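Local structure of uncharacterized protein (Mycobacterium vanbaalenii PYR-1, 4XU6) at residues M1-F12 with A55-H66; G135-V143 with D155-F163. The protein binds diacylglycerol in the membrane as a homotrimeric bacterial homolog of the Insig proteins. All coordinates share one frame; numbering follows the deposited sequence.

Contact 1. Residues M1-F12 with A55-H66. With BOG (octyl beta-D-glucopyranoside), chain B.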
loop_
_atom_site.group_PDB
_atom_site.type_symbol
_atom_site.label_atom_id
_atom_site.label_comp_id
_atom_site.label_asym_id
_atom_site.label_seq_id
_atom_site.Cartn_x
_atom_site.Cartn_y
_atom_site.Cartn_z
ATOM N N MET A 1 -8.881 34.743 10.645
ATOM C CA MET A 1 -8.296 33.426 10.426
ATOM C C MET A 1 -7.180 33.490 9.384
ATOM O O MET A 1 -7.057 34.472 8.646
ATOM C CB MET A 1 -9.369 32.400 10.045
ATOM C CG MET A 1 -9.951 32.546 8.648
ATOM S SD MET A 1 -11.194 31.275 8.326
ATOM C CE MET A 1 -11.441 31.436 6.562
ATOM N N ARG A 2 -6.355 32.449 9.337
ATOM C CA ARG A 2 -5.154 32.486 8.507
ATOM C C ARG A 2 -5.387 32.012 7.081
ATOM O O ARG A 2 -4.787 32.546 6.139
ATOM C CB ARG A 2 -4.023 31.730 9.198
ATOM C CG ARG A 2 -3.860 32.257 10.610
ATOM C CD ARG A 2 -2.526 32.001 11.245
ATOM N NE ARG A 2 -2.405 32.861 12.425
ATOM C CZ ARG A 2 -1.534 32.681 13.412
ATOM N NH1 ARG A 2 -1.515 33.526 14.435
ATOM N NH2 ARG A 2 -0.685 31.662 13.384
ATOM N N LEU A 3 -6.262 31.024 6.921
ATOM C CA LEU A 3 -6.746 30.659 5.594
ATOM C C LEU A 3 -7.562 31.811 5.033
ATOM O O LEU A 3 -8.254 32.509 5.775
ATOM C CB LEU A 3 -7.631 29.412 5.658
ATOM C CG LEU A 3 -6.978 28.067 5.960
ATOM C CD1 LEU A 3 -8.035 26.966 6.130
ATOM C CD2 LEU A 3 -6.008 27.718 4.836
ATOM N N ARG A 4 -7.480 32.018 3.725
ATOM C CA ARG A 4 -8.391 32.936 3.062
ATOM C C ARG A 4 -9.685 32.178 2.784
ATOM O O ARG A 4 -9.681 30.942 2.743
ATOM C CB ARG A 4 -7.753 33.481 1.785
ATOM C CG ARG A 4 -6.600 34.431 2.083
ATOM C CD ARG A 4 -5.633 34.548 0.928
ATOM N NE ARG A 4 -4.580 35.520 1.222
ATOM C CZ ARG A 4 -3.580 35.809 0.398
ATOM N NH1 ARG A 4 -3.501 35.196 -0.779
ATOM N NH2 ARG A 4 -2.665 36.718 0.743
ATOM N N ILE A 5 -10.792 32.901 2.633
ATOM C CA ILE A 5 -12.092 32.255 2.447
ATOM C C ILE A 5 -12.076 31.278 1.274
ATOM O O ILE A 5 -12.605 30.172 1.377
ATOM C CB ILE A 5 -13.235 33.285 2.263
ATOM C CG1 ILE A 5 -13.449 34.075 3.554
ATOM C CG2 ILE A 5 -14.536 32.588 1.875
ATOM N N SER A 6 -11.442 31.677 0.174
ATOM C CA SER A 6 -11.417 30.836 -1.017
ATOM C C SER A 6 -10.681 29.521 -0.767
ATOM O O SER A 6 -11.071 28.468 -1.284
ATOM C CB SER A 6 -10.770 31.575 -2.187
ATOM O OG SER A 6 -9.402 31.850 -1.921
ATOM N N GLU A 7 -9.608 29.596 0.015
ATOM C CA GLU A 7 -8.820 28.418 0.365
ATOM C C GLU A 7 -9.616 27.489 1.258
ATOM O O GLU A 7 -9.609 26.268 1.065
ATOM C CB GLU A 7 -7.516 28.844 1.051
ATOM C CG GLU A 7 -6.607 29.620 0.124
ATOM C CD GLU A 7 -5.557 30.431 0.846
ATOM O OE1 GLU A 7 -5.592 30.496 2.094
ATOM O OE2 GLU A 7 -4.686 30.999 0.161
ATOM N N ALA A 8 -10.312 28.071 2.231
ATOM C CA ALA A 8 -11.145 27.305 3.144
ATOM C C ALA A 8 -12.262 26.593 2.384
ATOM O O ALA A 8 -12.627 25.468 2.718
ATOM C CB ALA A 8 -11.727 28.202 4.237
ATOM N N VAL A 9 -12.798 27.247 1.359
ATOM C CA VAL A 9 -13.870 26.639 0.570
ATOM C C VAL A 9 -13.362 25.460 -0.265
ATOM O O VAL A 9 -14.020 24.415 -0.336
ATOM C CB VAL A 9 -14.595 27.676 -0.311
ATOM C CG1 VAL A 9 -15.501 26.986 -1.317
ATOM C CG2 VAL A 9 -15.411 28.618 0.570
ATOM N N VAL A 10 -12.189 25.617 -0.875
ATOM C CA VAL A 10 -11.585 24.528 -1.643
ATOM C C VAL A 10 -11.291 23.316 -0.757
ATOM O O VAL A 10 -11.563 22.181 -1.148
ATOM C CB VAL A 10 -10.306 24.967 -2.381
ATOM C CG1 VAL A 10 -9.556 23.752 -2.911
ATOM C CG2 VAL A 10 -10.648 25.937 -3.521
ATOM N N LEU A 11 -10.757 23.557 0.438
ATOM C CA LEU A 11 -10.497 22.471 1.386
ATOM C C LEU A 11 -11.786 21.799 1.854
ATOM O O LEU A 11 -11.835 20.569 2.005
ATOM C CB LEU A 11 -9.697 22.981 2.586
ATOM C CG LEU A 11 -8.303 23.497 2.239
ATOM C CD1 LEU A 11 -7.579 23.952 3.491
ATOM C CD2 LEU A 11 -7.497 22.418 1.509
ATOM N N PHE A 12 -12.823 22.609 2.088
ATOM C CA PHE A 12 -14.142 22.101 2.468
ATOM C C PHE A 12 -14.676 21.156 1.399
ATOM O O PHE A 12 -15.172 20.079 1.716
ATOM C CB PHE A 12 -15.134 23.261 2.683
ATOM C CG PHE A 12 -16.559 22.815 2.933
ATOM C CD1 PHE A 12 -17.006 22.559 4.225
ATOM C CD2 PHE A 12 -17.448 22.651 1.872
ATOM C CE1 PHE A 12 -18.317 22.143 4.469
ATOM C CE2 PHE A 12 -18.761 22.233 2.097
ATOM C CZ PHE A 12 -19.198 21.977 3.400
ATOM N N ALA A 55 -16.039 20.510 6.843
ATOM C CA ALA A 55 -15.755 21.541 7.844
ATOM C C ALA A 55 -14.543 21.159 8.700
ATOM O O ALA A 55 -13.715 22.010 9.054
ATOM C CB ALA A 55 -16.978 21.768 8.718
ATOM N N ALA A 56 -14.449 19.880 9.037
ATOM C CA ALA A 56 -13.301 19.372 9.779
ATOM C C ALA A 56 -12.000 19.523 8.996
ATOM O O ALA A 56 -10.959 19.819 9.577
ATOM C CB ALA A 56 -13.521 17.924 10.165
ATOM N N THR A 57 -12.057 19.305 7.680
ATOM C CA THR A 57 -10.882 19.453 6.820
ATOM C C THR A 57 -10.351 20.892 6.843
ATOM O O THR A 57 -9.148 21.142 7.034
ATOM C CB THR A 57 -11.209 19.064 5.360
ATOM O OG1 THR A 57 -11.760 17.737 5.325
ATOM C CG2 THR A 57 -9.940 19.135 4.498
ATOM N N ALA A 58 -11.253 21.846 6.648
ATOM C CA ALA A 58 -10.844 23.249 6.650
ATOM C C ALA A 58 -10.374 23.663 8.045
ATOM O O ALA A 58 -9.436 24.447 8.177
ATOM C CB ALA A 58 -11.987 24.146 6.171
ATOM N N SER A 59 -11.029 23.141 9.076
ATOM C CA SER A 59 -10.704 23.499 10.458
ATOM C C SER A 59 -9.327 23.000 10.900
ATOM O O SER A 59 -8.599 23.705 11.598
ATOM C CB SER A 59 -11.778 22.973 11.416
ATOM O OG SER A 59 -13.013 23.637 11.205
ATOM N N LEU A 60 -8.993 21.772 10.516
ATOM C CA LEU A 60 -7.710 21.173 10.874
ATOM C C LEU A 60 -6.582 21.841 10.100
ATOM O O LEU A 60 -5.468 22.018 10.614
ATOM C CB LEU A 60 -7.739 19.657 10.613
ATOM C CG LEU A 60 -8.611 18.851 11.579
ATOM C CD1 LEU A 60 -8.991 17.470 11.010
ATOM C CD2 LEU A 60 -7.913 18.686 12.918
ATOM N N ALA A 61 -6.867 22.227 8.862
ATOM C CA ALA A 61 -5.893 22.983 8.089
ATOM C C ALA A 61 -5.631 24.328 8.770
ATOM O O ALA A 61 -4.487 24.762 8.905
ATOM C CB ALA A 61 -6.394 23.199 6.677
ATOM N N GLU A 62 -6.704 24.992 9.183
ATOM C CA GLU A 62 -6.574 26.265 9.898
ATOM C C GLU A 62 -5.789 26.084 11.202
ATOM O O GLU A 62 -4.867 26.862 11.495
ATOM C CB GLU A 62 -7.960 26.859 10.182
ATOM C CG GLU A 62 -7.936 28.128 11.047
ATOM C CD GLU A 62 -7.389 29.341 10.318
ATOM O OE1 GLU A 62 -7.332 29.321 9.069
ATOM O OE2 GLU A 62 -7.019 30.324 11.002
ATOM N N LEU A 63 -6.145 25.053 11.970
ATOM C CA LEU A 63 -5.445 24.730 13.219
ATOM C C LEU A 63 -3.927 24.642 13.037
ATOM O O LEU A 63 -3.165 25.207 13.832
ATOM C CB LEU A 63 -5.976 23.422 13.823
ATOM C CG LEU A 63 -5.229 22.833 15.032
ATOM C CD1 LEU A 63 -5.203 23.813 16.214
ATOM C CD2 LEU A 63 -5.820 21.486 15.460
ATOM N N ARG A 64 -3.491 23.930 11.997
ATOM C CA ARG A 64 -2.064 23.774 11.723
ATOM C C ARG A 64 -1.378 25.133 11.561
ATOM O O ARG A 64 -0.249 25.327 12.014
ATOM C CB ARG A 64 -1.831 22.912 10.466
ATOM C CG ARG A 64 -0.366 22.867 10.008
ATOM C CD ARG A 64 0.494 22.238 11.101
ATOM N NE ARG A 64 1.928 22.165 10.793
ATOM C CZ ARG A 64 2.826 23.076 11.173
ATOM N NH1 ARG A 64 2.439 24.161 11.839
ATOM N NH2 ARG A 64 4.112 22.912 10.880
ATOM N N LEU A 65 -2.068 26.075 10.925
ATOM C CA LEU A 65 -1.498 27.404 10.711
ATOM C C LEU A 65 -1.360 28.226 12.003
ATOM O O LEU A 65 -0.761 29.305 12.002
ATOM C CB LEU A 65 -2.292 28.171 9.653
ATOM C CG LEU A 65 -2.331 27.512 8.270
ATOM C CD1 LEU A 65 -3.181 28.333 7.319
ATOM C CD2 LEU A 65 -0.917 27.323 7.716
ATOM N N HIS A 66 -1.902 27.714 13.101
ATOM C CA HIS A 66 -1.742 28.362 14.400
ATOM C C HIS A 66 -0.702 27.635 15.251
ATOM O O HIS A 66 -0.412 28.040 16.382
ATOM C CB HIS A 66 -3.087 28.438 15.130
ATOM C CG HIS A 66 -4.055 29.394 14.502
ATOM N ND1 HIS A 66 -4.172 30.706 14.906
ATOM C CD2 HIS A 66 -4.938 29.231 13.490
ATOM C CE1 HIS A 66 -5.087 31.313 14.171
ATOM N NE2 HIS A 66 -5.568 30.439 13.305
HETATM C C1 BOG B . -5.979 31.430 -3.915
HETATM O O1 BOG B . -6.288 30.285 -3.126
HETATM C C2 BOG B . -4.869 32.250 -3.239
HETATM O O2 BOG B . -5.305 32.658 -1.935
HETATM C C3 BOG B . -4.522 33.469 -4.074
HETATM O O3 BOG B . -3.384 34.130 -3.508
HETATM C C4 BOG B . -4.185 33.030 -5.493
HETATM O O4 BOG B . -3.998 34.196 -6.305
HETATM C C5 BOG B . -5.285 32.138 -6.079
HETATM O O5 BOG B . -5.550 31.027 -5.216
HETATM C C6 BOG B . -4.912 31.620 -7.469
HETATM O O6 BOG B . -3.738 30.803 -7.404
HETATM C "C1'" BOG B . -7.158 29.338 -3.770
HETATM C "C2'" BOG B . -7.046 28.022 -3.001
HETATM C "C3'" BOG B . -6.910 26.801 -3.889
HETATM C "C4'" BOG B . -5.662 26.008 -3.525
HETATM C "C5'" BOG B . -5.858 25.063 -2.347
HETATM C "C6'" BOG B . -5.374 23.666 -2.742
HETATM C "C7'" BOG B . -5.235 22.737 -1.540
HETATM C "C8'" BOG B . -4.153 23.233 -0.602
#
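L11 and L3 reach from the N-terminal segment to A61 and L65, and this apolar strip is the close-packed part of the contact. CD1 of L11 presses against the CB of A61 at 3.5 Å, tighter than usual for two carbons, and the small side chain of A61 suits so close an approach. L11 and A58 bring their backbones to a CA–CA distance of 5.3 Å. The axes of the short segments 5-12 and 55-64 approach to 8.0 Å, with 131° between their N-to-C directions. L3 splits its two methyls: CD2 meets CD1 of L65 at 3.8 Å, the side chains crossing at about a right angle, while CD1 lies near A61 and the carbonyl O of A58.

Toward the polar end the contact changes character. The carboxylate of E62 receives two consecutive backbone N-H groups: R2 N gives to OE2 at 2.8 Å and L3 N to OE1 at 2.9 Å, both nearly straight and both on syn lone pairs. A chi1 of 174° carries CG of E62 away from the backbone N, and the bend at chi2 brings the carboxylate to R2 and L3. OE2 also accepts from H66 NE2 on its anti side, so a glutamate suits a place where three N-H groups converge. R2, exposed, lays its guanidinium flat on the H66 ring, planes 20° apart, and NH2 bonds to L65 O at 2.7 Å; this stack lies on the solvent side, held by polar and stacking contacts rather than by close apolar packing.

Elsewhere on helix 5-29, E7 accepts a hydrogen bond from O2 of octyl glucoside and forms a salt bridge with R186. Helix 164-184 packs on the same pair of helices, its L178 touching L11, F171 touching T57 and V183 touching L65.

Contact 2. Residues G135-V143 with D155-F163. With TDA (N-tridecanoic acid), chain E; TDA (N-tridecanoic acid), chain F.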
loop_
_atom_site.group_PDB
_atom_site.type_symbol
_atom_site.label_atom_id
_atom_site.label_comp_id
_atom_site.label_asym_id
_atom_site.label_seq_id
_atom_site.Cartn_x
_atom_site.Cartn_y
_atom_site.Cartn_z
ATOM N N GLY A 135 -13.139 12.809 16.188
ATOM C CA GLY A 135 -13.853 12.035 15.179
ATOM C C GLY A 135 -14.595 10.834 15.735
ATOM O O GLY A 135 -15.815 10.731 15.593
ATOM N N PRO A 136 -13.866 9.904 16.369
ATOM C CA PRO A 136 -14.544 8.744 16.959
ATOM C C PRO A 136 -15.556 9.112 18.053
ATOM O O PRO A 136 -16.569 8.431 18.185
ATOM C CB PRO A 136 -13.389 7.935 17.554
ATOM C CG PRO A 136 -12.225 8.268 16.667
ATOM C CD PRO A 136 -12.401 9.738 16.358
ATOM N N ALA A 137 -15.284 10.162 18.822
ATOM C CA ALA A 137 -16.209 10.596 19.870
ATOM C C ALA A 137 -17.551 11.045 19.282
ATOM O O ALA A 137 -18.609 10.671 19.787
ATOM C CB ALA A 137 -15.583 11.719 20.709
ATOM N N VAL A 138 -17.500 11.857 18.229
ATOM C CA VAL A 138 -18.705 12.277 17.519
ATOM C C VAL A 138 -19.474 11.068 16.980
ATOM O O VAL A 138 -20.693 10.984 17.125
ATOM C CB VAL A 138 -18.381 13.255 16.372
ATOM C CG1 VAL A 138 -19.591 13.463 15.469
ATOM C CG2 VAL A 138 -17.888 14.595 16.929
ATOM N N GLU A 139 -18.760 10.119 16.378
ATOM C CA GLU A 139 -19.407 8.923 15.848
ATOM C C GLU A 139 -20.057 8.084 16.941
ATOM O O GLU A 139 -21.163 7.569 16.766
ATOM C CB GLU A 139 -18.411 8.077 15.040
ATOM C CG GLU A 139 -17.942 8.773 13.760
ATOM C CD GLU A 139 -17.534 7.799 12.677
ATOM O OE1 GLU A 139 -18.109 6.695 12.617
ATOM O OE2 GLU A 139 -16.634 8.145 11.889
ATOM N N ILE A 140 -19.373 7.943 18.069
ATOM C CA ILE A 140 -19.917 7.159 19.174
ATOM C C ILE A 140 -21.234 7.773 19.670
ATOM O O ILE A 140 -22.204 7.054 19.934
ATOM C CB ILE A 140 -18.893 7.022 20.326
ATOM C CG1 ILE A 140 -17.786 6.030 19.942
ATOM C CG2 ILE A 140 -19.573 6.575 21.623
ATOM C CD1 ILE A 140 -16.497 6.195 20.767
ATOM N N ALA A 141 -21.269 9.098 19.774
ATOM C CA ALA A 141 -22.490 9.796 20.181
ATOM C C ALA A 141 -23.616 9.608 19.164
ATOM O O ALA A 141 -24.764 9.377 19.540
ATOM C CB ALA A 141 -22.217 11.281 20.389
ATOM N N LEU A 142 -23.290 9.736 17.879
ATOM C CA LEU A 142 -24.282 9.564 16.815
ATOM C C LEU A 142 -24.853 8.149 16.788
ATOM O O LEU A 142 -26.051 7.953 16.574
ATOM C CB LEU A 142 -23.689 9.947 15.448
ATOM C CG LEU A 142 -23.492 11.442 15.190
ATOM C CD1 LEU A 142 -22.661 11.673 13.947
ATOM C CD2 LEU A 142 -24.820 12.168 15.056
ATOM N N VAL A 143 -23.994 7.159 17.011
ATOM C CA VAL A 143 -24.433 5.775 17.080
ATOM C C VAL A 143 -25.330 5.515 18.300
ATOM O O VAL A 143 -26.348 4.829 18.191
ATOM C CB VAL A 143 -23.231 4.801 17.062
ATOM C CG1 VAL A 143 -23.659 3.404 17.461
ATOM C CG2 VAL A 143 -22.580 4.792 15.671
ATOM N N ASP A 155 -17.641 -3.048 15.375
ATOM C CA ASP A 155 -18.179 -2.060 16.312
ATOM C C ASP A 155 -17.534 -2.084 17.699
ATOM O O ASP A 155 -18.136 -1.623 18.673
ATOM C CB ASP A 155 -19.702 -2.216 16.435
ATOM C CG ASP A 155 -20.114 -3.563 17.007
ATOM O OD1 ASP A 155 -19.237 -4.413 17.267
ATOM O OD2 ASP A 155 -21.331 -3.776 17.180
ATOM N N GLY A 156 -16.304 -2.592 17.772
ATOM C CA GLY A 156 -15.624 -2.820 19.038
ATOM C C GLY A 156 -15.224 -1.617 19.878
ATOM O O GLY A 156 -14.897 -1.789 21.054
ATOM N N LEU A 157 -15.226 -0.416 19.297
ATOM C CA LEU A 157 -14.868 0.795 20.036
ATOM C C LEU A 157 -16.137 1.540 20.459
ATOM O O LEU A 157 -16.516 2.531 19.842
ATOM C CB LEU A 157 -13.958 1.713 19.197
ATOM C CG LEU A 157 -13.458 3.040 19.799
ATOM C CD1 LEU A 157 -12.603 2.791 21.034
ATOM C CD2 LEU A 157 -12.687 3.879 18.787
ATOM N N PHE A 158 -16.789 1.050 21.514
ATOM C CA PHE A 158 -18.036 1.644 22.001
ATOM C C PHE A 158 -19.077 1.831 20.902
ATOM O O PHE A 158 -19.719 2.884 20.823
ATOM C CB PHE A 158 -17.771 2.988 22.679
ATOM C CG PHE A 158 -16.753 2.921 23.779
ATOM C CD1 PHE A 158 -17.045 2.275 24.975
ATOM C CD2 PHE A 158 -15.507 3.511 23.622
ATOM C CE1 PHE A 158 -16.111 2.216 25.995
ATOM C CE2 PHE A 158 -14.562 3.457 24.634
ATOM C CZ PHE A 158 -14.865 2.807 25.825
ATOM N N GLY A 159 -19.226 0.827 20.047
ATOM C CA GLY A 159 -20.220 0.883 18.990
ATOM C C GLY A 159 -19.677 1.281 17.627
ATOM O O GLY A 159 -20.374 1.153 16.622
ATOM N N VAL A 160 -18.439 1.765 17.581
ATOM C CA VAL A 160 -17.825 2.130 16.302
ATOM C C VAL A 160 -16.533 1.339 16.027
ATOM O O VAL A 160 -16.046 0.601 16.886
ATOM C CB VAL A 160 -17.562 3.653 16.185
ATOM C CG1 VAL A 160 -18.821 4.452 16.512
ATOM C CG2 VAL A 160 -16.392 4.091 17.081
ATOM N N ALA A 161 -15.976 1.487 14.828
ATOM C CA ALA A 161 -14.808 0.686 14.454
ATOM C C ALA A 161 -13.517 1.224 15.064
ATOM O O ALA A 161 -13.250 2.423 15.010
ATOM C CB ALA A 161 -14.683 0.596 12.939
ATOM N N PRO A 162 -12.714 0.333 15.663
ATOM C CA PRO A 162 -11.400 0.736 16.180
ATOM C C PRO A 162 -10.515 1.378 15.103
ATOM O O PRO A 162 -9.713 2.249 15.438
ATOM C CB PRO A 162 -10.800 -0.585 16.672
ATOM C CG PRO A 162 -12.024 -1.397 17.097
ATOM C CD PRO A 162 -13.082 -1.041 16.060
ATOM N N PHE A 163 -10.680 0.983 13.837
ATOM C CA PHE A 163 -9.877 1.568 12.760
ATOM C C PHE A 163 -10.098 3.072 12.569
ATOM O O PHE A 163 -9.303 3.727 11.909
ATOM C CB PHE A 163 -10.004 0.804 11.419
ATOM C CG PHE A 163 -11.380 0.869 10.769
ATOM C CD1 PHE A 163 -11.892 2.073 10.272
ATOM C CD2 PHE A 163 -12.118 -0.292 10.592
ATOM C CE1 PHE A 163 -13.148 2.116 9.653
ATOM C CE2 PHE A 163 -13.372 -0.267 9.971
ATOM C CZ PHE A 163 -13.884 0.941 9.501
HETATM O O21 TDA E . -16.274 6.025 8.975
HETATM O O22 TDA E . -18.237 7.208 9.378
HETATM C C21 TDA E . -17.045 7.263 9.074
HETATM C C22 TDA E . -16.418 8.585 8.740
HETATM C C23 TDA E . -14.890 8.490 8.706
HETATM C C24 TDA E . -14.265 9.792 8.205
HETATM C C25 TDA E . -12.737 9.740 8.278
HETATM C C26 TDA E . -12.090 11.021 7.759
HETATM C C27 TDA E . -12.311 11.097 6.255
HETATM C C28 TDA E . -11.672 12.322 5.643
HETATM C C29 TDA E . -12.066 12.416 4.178
HETATM C C30 TDA E . -11.368 13.620 3.575
HETATM C C31 TDA E . -9.866 13.380 3.531
HETATM C C32 TDA E . -9.162 14.489 2.759
HETATM C C33 TDA E . -7.701 14.598 3.174
HETATM C C21 TDA F . -20.361 10.659 11.163
HETATM C C22 TDA F . -19.741 11.871 11.822
HETATM C C23 TDA F . -18.411 12.241 11.183
HETATM C C24 TDA F . -17.761 13.384 11.960
HETATM C C25 TDA F . -16.398 13.755 11.394
HETATM C C26 TDA F . -15.586 14.585 12.387
HETATM C C27 TDA F . -16.393 15.780 12.882
HETATM C C28 TDA F . -15.670 16.500 14.010
HETATM C C29 TDA F . -15.508 17.973 13.662
HETATM C C30 TDA F . -16.868 18.632 13.468
HETATM C C31 TDA F . -16.711 19.927 12.680
HETATM C C32 TDA F . -15.581 20.778 13.249
HETATM C C33 TDA F . -15.673 22.216 12.755
HETATM O O HOH W 1 -22.008 4.353 20.643
#
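I140 and V160 meet at about a right angle, and the nearest backbones of the contact are theirs, with CA atoms 6.2 Å apart. V160 points both methyls at helix 135-143. Its CG2, held between its own backbone N and carbonyl carbon (CG1 at -51°), touches CG1 of I140 at 3.7 Å, whereas CG1 rests against the backbone of E139 and against CG2 of V143 at 3.9 Å. A beta-branched residue thus fills the groove between successive turns of the helix with two short arms.

I140 runs out along the loop with its chain nearly extended. Its CD1 reaches the CB of F158 at 3.9 Å and comes obliquely to the ring, whose far end leads away from the helix; its CG1 also lies by the carbonyl O of L157. P136, a turn earlier, sets its CB against CD2 of L157. The loop can offer these groups together because residues L157 to V160 form a type I' turn, closed by V160 N to L157 O at 3.1 Å, with L157 N returning a bond to V160 O; G156 and L157 face V160 as a classic beta bulge. G159 sits in the turn with a positive phi of 99°, at backbone angles that call for glycine.

No direct hydrogen bond joins the segments. A water instead donates to both I140 O and F158 O, at 2.8 and 2.7 Å, linking a helix carbonyl to a loop carbonyl. Chemically the contact is therefore an apolar seam with one water bridge. The carboxylate of E139 is engaged elsewhere, although its CB touches V160 CG1: OE1 bonds to the hydroxyl of Y150 and OE2 to that of Y168, beside the carboxyl head of a tridecanoate that is also hydrogen-bonded to Y150 OH. The closeness of two acid groups would probably favour a neutral form of one of them.

In the fold
Contact 1 and contact 2 lie on opposite sides of the chain's centre, their own centres 25 Å apart and their nearest atoms about 8 Å apart, so they do not touch. The lipid pockets connect them. To one tridecanoate pocket contact 2 contributes E139, whose side chain is about 3 Å from that of Y150 and about 7 Å from that of H26, both diacylglycerol-binding residues; V138 and L142 line the second pocket together with S59 of contact 1, and the side chain of A55 is about 4 Å from a bound tridecanoate. Helix 164-184 packs on both contacts, while the polar end of 1-12 with 55-66 is away from these sites.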